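Local coordinates for protein 26S proteasome regulatory subunit RPN10 (Schizosaccharomyces pombe, PDB 2X5N) that protects ubiquitin chains against disassembly by deubiquitinating enzymes and so promotes protein degradation, as a regulatory subunit of the 26S proteasome, at residues A4-I9 with Q91-A96; V32-N37 with D179-S184; Q38-N41 with M47-L50; A84-G89 with I109-G114. All blocks are in the same frame, centred on the assembly; numbering follows the deposited sequence. Where two conformers were deposited one is given.

Contact 1 (A4-I9 with Q91-A96); sequences ATMILI and QIAQLA
Met6 and Ala93 share most of the surface that strand 4-9 and helix 91-96 bury against each other. Their backbones come close, with 6.3 Å between Met6 CA and Ala93 CA, and Met6 CB lies 4.2 Å from Ala93 CB. A methyl group is all that such a short spacing needs, which is why alanine suits this point of the helix. The Met6 side chain does not run straight at the helix. Bent at chi2 and chi3 (both -60°), it curls back on itself: CG passes 3.9 Å from the carbonyl oxygen O of Ala93, and the terminal CE ends 4.2 Å from CB of Ala96, one helical turn further on. A flexible, unbranched methionine can thus follow the helix surface from one alanine to the next. The helix 86-98 packs here on a central strand of the Rossmann-like alpha/beta sheet of the von Willebrand factor A domain, the short segments running nearly antiparallel at 150°. Two residues along the strand, Leu8 points to the same side and reaches Ala93 with its forked end. Its CD1 lies 3.9 Å from Ala93 CB, with CD2 only slightly further away, so the methyl of Ala93 sits against both branches. Met51 of the adjoining strand 47-52 touches Met6, Leu8 and Ala93, while Ile109 of strand 106-113 touches Ala93 as well.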
loop_
_atom_site.group_PDB
_atom_site.type_symbol
_atom_site.label_atom_id
_atom_site.label_comp_id
_atom_site.label_asym_id
_atom_site.label_seq_id
_atom_site.Cartn_x
_atom_site.Cartn_y
_atom_site.Cartn_z
ATOM N N ALA A 4 -3.581 7.958 9.913
ATOM C CA ALA A 4 -2.190 7.623 9.651
ATOM C C ALA A 4 -2.183 6.468 8.681
ATOM O O ALA A 4 -2.886 5.468 8.892
ATOM C CB ALA A 4 -1.524 7.169 10.942
ATOM N N THR A 5 -1.370 6.567 7.640
ATOM C CA THR A 5 -1.368 5.564 6.582
ATOM C C THR A 5 0.031 5.034 6.378
ATOM O O THR A 5 0.968 5.802 6.131
ATOM C CB THR A 5 -1.850 6.168 5.243
ATOM O OG1 THR A 5 -3.157 6.734 5.397
ATOM C CG2 THR A 5 -1.916 5.141 4.133
ATOM N N MET A 6 0.171 3.714 6.469
ATOM C CA MET A 6 1.405 3.063 6.061
ATOM C C MET A 6 1.251 2.610 4.620
ATOM O O MET A 6 0.331 1.847 4.308
ATOM C CB MET A 6 1.741 1.861 6.941
ATOM C CG MET A 6 2.131 2.205 8.379
ATOM S SD MET A 6 3.576 3.254 8.529
ATOM C CE MET A 6 4.806 2.316 7.782
ATOM N N ILE A 7 2.142 3.100 3.762
ATOM C CA ILE A 7 2.177 2.747 2.354
ATOM C C ILE A 7 3.257 1.681 2.156
ATOM O O ILE A 7 4.402 1.887 2.503
ATOM C CB ILE A 7 2.419 3.987 1.443
ATOM C CG1 ILE A 7 1.318 5.043 1.682
ATOM C CG2 ILE A 7 2.434 3.529 0.016
ATOM C CD1 ILE A 7 1.549 6.386 1.054
ATOM N N LEU A 8 2.840 0.531 1.634
ATOM C CA LEU A 8 3.681 -0.637 1.486
ATOM C C LEU A 8 3.949 -0.870 0.010
ATOM O O LEU A 8 3.018 -1.143 -0.768
ATOM C CB LEU A 8 2.982 -1.877 2.053
ATOM C CG LEU A 8 3.134 -2.115 3.562
ATOM C CD1 LEU A 8 2.771 -0.869 4.392
ATOM C CD2 LEU A 8 2.276 -3.291 4.008
ATOM N N ILE A 9 5.215 -0.765 -0.370
ATOM C CA ILE A 9 5.621 -0.968 -1.761
ATOM C C ILE A 9 6.196 -2.360 -1.940
ATOM O O ILE A 9 6.864 -2.905 -1.058
ATOM C CB ILE A 9 6.615 0.109 -2.270
ATOM C CG1 ILE A 9 7.923 0.180 -1.459
ATOM C CG2 ILE A 9 5.898 1.460 -2.311
ATOM C CD1 ILE A 9 8.927 1.048 -2.111
ATOM N N GLN A 91 1.485 -7.199 8.863
ATOM C CA GLN A 91 1.639 -7.307 10.317
ATOM C C GLN A 91 2.616 -6.265 10.869
ATOM O O GLN A 91 2.319 -5.581 11.847
ATOM C CB GLN A 91 2.064 -8.722 10.686
ATOM C CG GLN A 91 0.985 -9.730 10.473
ATOM C CD GLN A 91 1.378 -11.106 10.942
ATOM O OE1 GLN A 91 2.561 -11.441 11.021
ATOM N NE2 GLN A 91 0.377 -11.923 11.264
ATOM N N ILE A 92 3.776 -6.123 10.228
ATOM C CA ILE A 92 4.748 -5.128 10.643
ATOM C C ILE A 92 4.156 -3.721 10.526
ATOM O O ILE A 92 4.398 -2.853 11.365
ATOM C CB ILE A 92 6.038 -5.277 9.844
ATOM C CG1 ILE A 92 6.756 -6.585 10.224
ATOM C CG2 ILE A 92 6.970 -4.091 10.060
ATOM C CD1 ILE A 92 7.866 -6.984 9.267
ATOM N N ALA A 93 3.351 -3.490 9.485
ATOM C CA ALA A 93 2.698 -2.199 9.316
ATOM C C ALA A 93 1.781 -1.899 10.479
ATOM O O ALA A 93 1.694 -0.765 10.942
ATOM C CB ALA A 93 1.912 -2.176 8.014
ATOM N N GLN A 94 1.044 -2.903 10.951
ATOM C CA GLN A 94 0.199 -2.692 12.125
ATOM C C GLN A 94 1.015 -2.352 13.371
ATOM O O GLN A 94 0.615 -1.499 14.170
ATOM C CB GLN A 94 -0.667 -3.910 12.371
ATOM C CG GLN A 94 -1.770 -4.008 11.324
ATOM C CD GLN A 94 -2.613 -5.225 11.532
ATOM O OE1 GLN A 94 -3.466 -5.263 12.436
ATOM N NE2 GLN A 94 -2.408 -6.241 10.697
ATOM N N LEU A 95 2.149 -3.023 13.552
ATOM C CA LEU A 95 3.043 -2.686 14.651
ATOM C C LEU A 95 3.530 -1.226 14.517
ATOM O O LEU A 95 3.522 -0.466 15.486
ATOM C CB LEU A 95 4.209 -3.686 14.697
ATOM C CG LEU A 95 5.345 -3.407 15.697
ATOM C CD1 LEU A 95 4.831 -3.327 17.125
ATOM C CD2 LEU A 95 6.401 -4.474 15.583
ATOM N N ALA A 96 3.915 -0.821 13.313
ATOM C CA ALA A 96 4.370 0.543 13.080
ATOM C C ALA A 96 3.268 1.553 13.415
ATOM O O ALA A 96 3.539 2.591 14.043
ATOM C CB ALA A 96 4.836 0.681 11.652
#

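Contact 2 (V32-N37 with D179-S184); sequences VHMIFN and DLVNQS
Met34 reaches across from helix 24-42 and lays its thioether end over Val181 and Asn182 at the end of helix 177-182. CG stands anti to the backbone N (chi1 178°), which carries the chain out from its helix; bends at chi2 and chi3 then bring the terminal methyl up against the valine. CE meets CG1 of Val181 at 3.6 Å, a purely apolar contact, and also passes 3.8 Å from the backbone N of Asn182. Further back, SD lies 3.6 Å from OD1 of Asn182, and CG is equally near that oxygen. This is packing of a polarisable sulfur against an amide, whose OD1 is satisfied by the backbone N of Gln188. Methionine fits because its flexible, unbranched chain can bend so that CE meets the valine while CG and SD pass the amide. The helix end itself is tied off by Ser184: its OG donates to O of Val181 at 2.7 Å, coming in on a lone pair of the carbonyl, while Ser184 N binds the same oxygen. Val32 and Ile35 pack helix 24-42 on strand 3-9; Leu180 and, in the turn after its helix, Ser184 touch strand 166-170. Met34 joins the two helices, which flank the same face of the sheet.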
loop_
_atom_site.group_PDB
_atom_site.type_symbol
_atom_site.label_atom_id
_atom_site.label_comp_id
_atom_site.label_asym_id
_atom_site.label_seq_id
_atom_site.Cartn_x
_atom_site.Cartn_y
_atom_site.Cartn_z
ATOM N N VAL A 32 2.682 6.038 -5.468
ATOM C CA VAL A 32 2.902 6.330 -4.053
ATOM C C VAL A 32 2.773 7.839 -3.788
ATOM O O VAL A 32 2.157 8.264 -2.806
ATOM C CB VAL A 32 4.295 5.817 -3.600
ATOM C CG1 VAL A 32 4.649 6.322 -2.188
ATOM C CG2 VAL A 32 4.325 4.286 -3.623
ATOM N N HIS A 33 3.337 8.651 -4.668
ATOM C CA HIS A 33 3.323 10.090 -4.465
ATOM C C HIS A 33 1.879 10.589 -4.486
ATOM O O HIS A 33 1.484 11.457 -3.702
ATOM C CB HIS A 33 4.192 10.797 -5.519
ATOM C CG HIS A 33 4.609 12.179 -5.132
ATOM N ND1 HIS A 33 5.586 12.899 -5.804
ATOM C CD2 HIS A 33 4.234 12.992 -4.131
ATOM C CE1 HIS A 33 5.752 14.088 -5.219
ATOM N NE2 HIS A 33 4.924 14.173 -4.185
ATOM N N MET A 34 1.078 10.028 -5.388
ATOM C CA MET A 34 -0.329 10.409 -5.483
ATOM C C MET A 34 -1.112 10.060 -4.222
ATOM O O MET A 34 -1.878 10.880 -3.730
ATOM C CB MET A 34 -0.935 9.782 -6.763
ATOM C CG MET A 34 -2.409 10.036 -6.992
ATOM S SD MET A 34 -3.549 9.016 -6.031
ATOM C CE MET A 34 -3.168 7.389 -6.661
ATOM N N ILE A 35 -0.917 8.851 -3.709
ATOM C CA ILE A 35 -1.582 8.400 -2.482
ATOM C C ILE A 35 -1.165 9.299 -1.304
ATOM O O ILE A 35 -1.990 9.751 -0.515
ATOM C CB ILE A 35 -1.212 6.937 -2.171
ATOM C CG1 ILE A 35 -1.733 5.983 -3.239
ATOM C CG2 ILE A 35 -1.787 6.517 -0.813
ATOM C CD1 ILE A 35 -3.235 5.973 -3.379
ATOM N N PHE A 36 0.137 9.515 -1.176
ATOM C CA PHE A 36 0.704 10.438 -0.197
ATOM C C PHE A 36 0.031 11.781 -0.156
ATOM O O PHE A 36 -0.414 12.276 0.875
ATOM C CB PHE A 36 2.223 10.495 -0.297
ATOM C CG PHE A 36 2.902 11.282 0.771
ATOM C CD1 PHE A 36 3.507 10.629 1.840
ATOM C CD2 PHE A 36 2.987 12.664 0.708
ATOM C CE1 PHE A 36 4.203 11.336 2.804
ATOM C CE2 PHE A 36 3.670 13.374 1.695
ATOM C CZ PHE A 36 4.272 12.705 2.727
ATOM N N ASN A 37 -0.055 12.373 -1.339
ATOM C CA ASN A 37 -0.669 13.686 -1.466
ATOM C C ASN A 37 -2.148 13.645 -1.163
ATOM O O ASN A 37 -2.661 14.561 -0.548
ATOM C CB ASN A 37 -0.411 14.276 -2.864
ATOM C CG ASN A 37 1.012 14.779 -3.022
ATOM O OD1 ASN A 37 1.800 14.807 -2.058
ATOM N ND2 ASN A 37 1.362 15.152 -4.242
ATOM N N ASP A 179 -2.111 7.316 -12.980
ATOM C CA ASP A 179 -3.329 7.929 -13.499
ATOM C C ASP A 179 -4.519 7.014 -13.264
ATOM O O ASP A 179 -5.577 7.460 -12.846
ATOM C CB ASP A 179 -3.191 8.240 -14.991
ATOM C CG ASP A 179 -2.168 9.336 -15.265
ATOM O OD1 ASP A 179 -2.027 10.237 -14.421
ATOM O OD2 ASP A 179 -1.502 9.289 -16.311
ATOM N N LEU A 180 -4.356 5.736 -13.567
ATOM C CA LEU A 180 -5.443 4.774 -13.387
ATOM C C LEU A 180 -5.866 4.645 -11.925
ATOM O O LEU A 180 -7.050 4.635 -11.620
ATOM C CB LEU A 180 -5.032 3.428 -13.972
ATOM C CG LEU A 180 -4.894 3.468 -15.496
ATOM C CD1 LEU A 180 -4.139 2.246 -15.992
ATOM C CD2 LEU A 180 -6.276 3.549 -16.154
ATOM N N VAL A 181 -4.908 4.569 -11.011
ATOM C CA VAL A 181 -5.247 4.521 -9.594
ATOM C C VAL A 181 -5.847 5.861 -9.127
ATOM O O VAL A 181 -6.729 5.903 -8.265
ATOM C CB VAL A 181 -4.044 4.105 -8.729
ATOM C CG1 VAL A 181 -4.442 4.061 -7.273
ATOM C CG2 VAL A 181 -3.510 2.734 -9.170
ATOM N N ASN A 182 -5.369 6.960 -9.677
ATOM C CA ASN A 182 -5.946 8.251 -9.332
ATOM C C ASN A 182 -7.425 8.305 -9.737
ATOM O O ASN A 182 -8.201 9.016 -9.104
ATOM C CB ASN A 182 -5.161 9.397 -9.975
ATOM C CG ASN A 182 -5.528 10.754 -9.402
ATOM O OD1 ASN A 182 -5.677 10.910 -8.211
ATOM N ND2 ASN A 182 -5.655 11.749 -10.266
ATOM N N GLN A 183 -7.807 7.521 -10.750
ATOM C CA GLN A 183 -9.172 7.459 -11.270
ATOM C C GLN A 183 -10.027 6.418 -10.546
ATOM O O GLN A 183 -11.199 6.188 -10.897
ATOM C CB GLN A 183 -9.126 7.095 -12.771
ATOM C CG GLN A 183 -8.506 8.186 -13.673
ATOM C CD GLN A 183 -8.001 7.664 -15.030
ATOM O OE1 GLN A 183 -8.495 6.666 -15.563
ATOM N NE2 GLN A 183 -7.015 8.356 -15.593
ATOM N N SER A 184 -9.434 5.766 -9.556
ATOM C CA SER A 184 -10.109 4.729 -8.770
ATOM C C SER A 184 -10.702 5.318 -7.506
ATOM O O SER A 184 -10.472 6.483 -7.197
ATOM C CB SER A 184 -9.124 3.620 -8.387
ATOM O OG SER A 184 -8.314 3.964 -7.261
#

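Contact 3 (Q38-N41 with M47-L50); sequences QKIN and MCGL
Cys48 of strand 47-52 rests its sulfur against Lys39 and Ile40 of helix 24-42. The closest approach is to the lysine's aliphatic base: SG lies 3.5 Å from CB and 3.7 Å from CG of Lys39. The apolar pair is with Ile40, whose CD1 stops 4.1 Å from the same SG, so the sulfur touches two successive helix residues. Cysteine suits the place because the backbones stand close, with 7.4 Å between Lys39 CA and Cys48 CA, and a short side chain ending in one large sulfur fills the gap.

The polar interactions lie at the far end of Lys39. A bend at chi2 (-55°) takes the rest of the chain away from the strand, and NZ donates to OE1 of Gln38 at 2.8 Å, meeting the amide oxygen within its plane. A salt bridge to Glu3 gives the ammonium group a second partner, so one lysine packs with its stem and pairs its charge at its tip.

The contact closes a beta-alpha-beta unit: helix 24-42 follows strand 3-9 and leads into the parallel strand 47-52. Thr5 of strand 3-9 touches both Lys39 and Cys48, and Phe71 of helix 68-75 also touches Cys48.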
loop_
_atom_site.group_PDB
_atom_site.type_symbol
_atom_site.label_atom_id
_atom_site.label_comp_id
_atom_site.label_asym_id
_atom_site.label_seq_id
_atom_site.Cartn_x
_atom_site.Cartn_y
_atom_site.Cartn_z
ATOM N N GLN A 38 -2.840 12.576 -1.534
ATOM C CA GLN A 38 -4.249 12.441 -1.150
ATOM C C GLN A 38 -4.377 12.541 0.377
ATOM O O GLN A 38 -5.208 13.294 0.901
ATOM C CB GLN A 38 -4.823 11.116 -1.675
ATOM C CG GLN A 38 -6.328 10.890 -1.444
ATOM C CD GLN A 38 -6.659 10.304 -0.077
ATOM O OE1 GLN A 38 -6.240 9.200 0.258
ATOM N NE2 GLN A 38 -7.426 11.050 0.725
ATOM N N LYS A 39 -3.563 11.777 1.110
ATOM C CA LYS A 39 -3.625 11.780 2.564
ATOM C C LYS A 39 -3.255 13.156 3.144
ATOM O O LYS A 39 -3.942 13.678 4.008
ATOM C CB LYS A 39 -2.698 10.708 3.132
ATOM C CG LYS A 39 -3.054 9.302 2.687
ATOM C CD LYS A 39 -4.507 8.967 3.005
ATOM C CE LYS A 39 -4.856 7.578 2.516
ATOM N NZ LYS A 39 -6.332 7.402 2.463
ATOM N N ILE A 40 -2.171 13.752 2.660
ATOM C CA ILE A 40 -1.691 14.997 3.221
ATOM C C ILE A 40 -2.694 16.110 2.963
ATOM O O ILE A 40 -2.873 17.012 3.778
ATOM C CB ILE A 40 -0.279 15.333 2.642
ATOM C CG1 ILE A 40 0.806 14.873 3.605
ATOM C CG2 ILE A 40 -0.117 16.828 2.338
ATOM C CD1 ILE A 40 0.723 13.474 3.961
ATOM N N ASN A 41 -3.389 16.023 1.839
ATOM C CA ASN A 41 -4.373 17.039 1.498
ATOM C C ASN A 41 -5.744 16.820 2.158
ATOM O O ASN A 41 -6.585 17.720 2.114
ATOM C CB ASN A 41 -4.516 17.130 -0.034
ATOM C CG ASN A 41 -3.258 17.696 -0.712
ATOM O OD1 ASN A 41 -2.481 18.428 -0.093
ATOM N ND2 ASN A 41 -3.067 17.372 -1.983
ATOM N N MET A 47 -0.628 11.801 8.457
ATOM C CA MET A 47 0.757 11.406 8.276
ATOM C C MET A 47 0.787 10.115 7.487
ATOM O O MET A 47 -0.123 9.305 7.581
ATOM C CB MET A 47 1.393 11.106 9.633
ATOM C CG MET A 47 1.263 12.227 10.612
ATOM S SD MET A 47 2.605 13.371 10.361
ATOM C CE MET A 47 3.794 12.718 11.532
ATOM N N CYS A 48 1.873 9.903 6.760
ATOM C CA CYS A 48 2.154 8.681 6.027
ATOM C C CYS A 48 3.515 8.117 6.328
ATOM O O CYS A 48 4.460 8.893 6.458
ATOM C CB CYS A 48 1.928 8.744 4.515
ATOM S SG CYS A 48 0.382 9.364 3.957
ATOM N N GLY A 49 3.633 6.800 6.365
ATOM C CA GLY A 49 4.918 6.150 6.475
ATOM C C GLY A 49 5.094 5.215 5.290
ATOM O O GLY A 49 4.144 4.969 4.528
ATOM N N LEU A 50 6.302 4.699 5.140
ATOM C CA LEU A 50 6.686 3.934 3.972
ATOM C C LEU A 50 7.377 2.648 4.413
ATOM O O LEU A 50 8.303 2.672 5.225
ATOM C CB LEU A 50 7.629 4.736 3.072
ATOM C CG LEU A 50 8.056 4.046 1.788
ATOM C CD1 LEU A 50 6.862 3.813 0.880
ATOM C CD2 LEU A 50 9.123 4.859 1.056
#

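Contact 4 (A84-G89 with I109-G114); sequences AKFGDG and IVAFVG
The ring of Phe86 meets Val113 and Ala111, two residues that point to the same side of strand 109-113. Nearest is the valine: its CG2 lies 3.7 Å from CD1 and 3.8 Å from CE1 of the ring, an approach oblique to the ring, with the two side chains crossing at about a right angle. Ala111, two residues earlier in the strand, is more distant, its CB 4.4 Å from Phe86 CE1. The pair offers a short and a longer apolar side chain, and the CD1-CE1 side of the large aromatic ring reaches both.

What brings the ring there is the first torsion of Phe86, which sets CG anti to the backbone N (chi1 176°) and extends it from the opening turn of helix 86-98 to the sheet. That turn begins with Lys85 at the N-cap position, and its first backbone bond runs from Gly89 N to Lys85 O at 2.9 Å. The carboxylate of Glu119 accepts from Gly87 N and also touches the Phe86 side chain, so it bears on both the helix start and the ring. Just past the strand, Gly114 N donates to OD2 of Asp10.

Strand 106-113 lies between strands 3-9 and 136-143. Helix 86-98 covers the face carrying Ala111 and Val113, while Phe112 points the other way, onto Gln28, Thr31 and Val32 of helix 24-42.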
loop_
_atom_site.group_PDB
_atom_site.type_symbol
_atom_site.label_atom_id
_atom_site.label_comp_id
_atom_site.label_asym_id
_atom_site.label_seq_id
_atom_site.Cartn_x
_atom_site.Cartn_y
_atom_site.Cartn_z
ATOM N N ALA A 84 8.514 -11.399 -2.133
ATOM C CA ALA A 84 7.579 -10.562 -1.402
ATOM C C ALA A 84 7.004 -11.340 -0.232
ATOM O O ALA A 84 6.693 -12.530 -0.358
ATOM C CB ALA A 84 6.474 -10.110 -2.319
ATOM N N LYS A 85 6.802 -10.631 0.872
ATOM C CA LYS A 85 6.266 -11.207 2.095
ATOM C C LYS A 85 5.066 -10.387 2.528
ATOM O O LYS A 85 5.147 -9.585 3.452
ATOM C CB LYS A 85 7.334 -11.155 3.178
ATOM C CG LYS A 85 8.644 -11.809 2.765
ATOM C CD LYS A 85 8.484 -13.289 2.695
ATOM C CE LYS A 85 9.813 -13.972 2.421
ATOM N NZ LYS A 85 9.672 -15.447 2.570
ATOM N N PHE A 86 3.943 -10.616 1.860
ATOM C CA PHE A 86 2.746 -9.804 2.043
ATOM C C PHE A 86 2.230 -9.816 3.489
ATOM O O PHE A 86 2.054 -8.761 4.111
ATOM C CB PHE A 86 1.642 -10.275 1.098
ATOM C CG PHE A 86 0.349 -9.547 1.293
ATOM C CD1 PHE A 86 0.170 -8.261 0.809
ATOM C CD2 PHE A 86 -0.709 -10.144 1.962
ATOM C CE1 PHE A 86 -1.027 -7.576 1.012
ATOM C CE2 PHE A 86 -1.910 -9.472 2.148
ATOM C CZ PHE A 86 -2.059 -8.196 1.670
ATOM N N GLY A 87 2.002 -11.005 4.043
ATOM C CA GLY A 87 1.450 -11.087 5.391
ATOM C C GLY A 87 2.388 -10.508 6.451
ATOM O O GLY A 87 1.962 -9.798 7.354
ATOM N N ASP A 88 3.672 -10.825 6.362
ATOM C CA ASP A 88 4.634 -10.212 7.276
ATOM C C ASP A 88 4.563 -8.697 7.164
ATOM O O ASP A 88 4.632 -7.992 8.168
ATOM C CB ASP A 88 6.069 -10.659 6.971
ATOM C CG ASP A 88 6.370 -12.067 7.419
ATOM O OD1 ASP A 88 5.649 -12.644 8.245
ATOM O OD2 ASP A 88 7.401 -12.594 6.980
ATOM N N GLY A 89 4.445 -8.179 5.936
ATOM C CA GLY A 89 4.381 -6.741 5.731
ATOM C C GLY A 89 3.174 -6.101 6.402
ATOM O O GLY A 89 3.325 -5.077 7.069
ATOM N N ILE A 109 -3.637 0.990 5.987
ATOM C CA ILE A 109 -2.557 0.462 5.168
ATOM C C ILE A 109 -2.957 0.593 3.706
ATOM O O ILE A 109 -4.074 0.248 3.343
ATOM C CB ILE A 109 -2.307 -1.038 5.493
ATOM C CG1 ILE A 109 -1.817 -1.148 6.936
ATOM C CG2 ILE A 109 -1.329 -1.644 4.482
ATOM C CD1 ILE A 109 -1.731 -2.569 7.435
ATOM N N VAL A 110 -2.043 1.082 2.862
ATOM C CA VAL A 110 -2.212 1.017 1.395
ATOM C C VAL A 110 -1.058 0.178 0.866
ATOM O O VAL A 110 0.082 0.573 1.025
ATOM C CB VAL A 110 -2.225 2.411 0.732
ATOM C CG1 VAL A 110 -2.330 2.264 -0.776
ATOM C CG2 VAL A 110 -3.400 3.201 1.259
ATOM N N ALA A 111 -1.357 -0.993 0.309
ATOM C CA ALA A 111 -0.329 -1.923 -0.107
ATOM C C ALA A 111 -0.413 -2.228 -1.592
ATOM O O ALA A 111 -1.499 -2.499 -2.121
ATOM C CB ALA A 111 -0.450 -3.238 0.671
ATOM N N PHE A 112 0.744 -2.262 -2.229
ATOM C CA PHE A 112 0.878 -2.706 -3.600
ATOM C C PHE A 112 1.257 -4.182 -3.631
ATOM O O PHE A 112 2.130 -4.619 -2.886
ATOM C CB PHE A 112 1.981 -1.930 -4.298
ATOM C CG PHE A 112 1.680 -0.483 -4.533
ATOM C CD1 PHE A 112 1.248 -0.044 -5.779
ATOM C CD2 PHE A 112 1.845 0.455 -3.513
ATOM C CE1 PHE A 112 1.009 1.298 -6.017
ATOM C CE2 PHE A 112 1.602 1.798 -3.751
ATOM C CZ PHE A 112 1.198 2.222 -5.008
ATOM N N VAL A 113 0.601 -4.942 -4.506
ATOM C CA VAL A 113 0.938 -6.331 -4.721
ATOM C C VAL A 113 1.132 -6.555 -6.219
ATOM O O VAL A 113 0.198 -6.427 -7.011
ATOM C CB VAL A 113 -0.182 -7.256 -4.200
ATOM C CG1 VAL A 113 0.134 -8.731 -4.563
ATOM C CG2 VAL A 113 -0.361 -7.076 -2.691
ATOM N N GLY A 114 2.370 -6.872 -6.592
ATOM C CA GLY A 114 2.730 -7.189 -7.971
ATOM C C GLY A 114 3.425 -8.523 -8.067
ATOM O O GLY A 114 4.102 -8.811 -9.056
#

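All four contacts belong to one von Willebrand factor A domain, whose central sheet has helices on both faces. Contacts 1 and 4 share helix 86-98, have centres 9 Å apart and reach the neighbouring strands 3-9 and 106-113, joined by probable hydrogen bonds. On the other face, contacts 2 and 3 share helix 24-42, their centres about 12 Å apart. Contact 1 meets contact 3 through strands 3-9 and 47-52. Along the chain, contact 3 closes before contact 4 opens, and both fall within the span of contact 2, whose segments alternate with those of contact 1. Contact 3 is local, whereas contacts 1 and 2 join segments 82 and 142 residues apart, so both helical layers involve long-range packing.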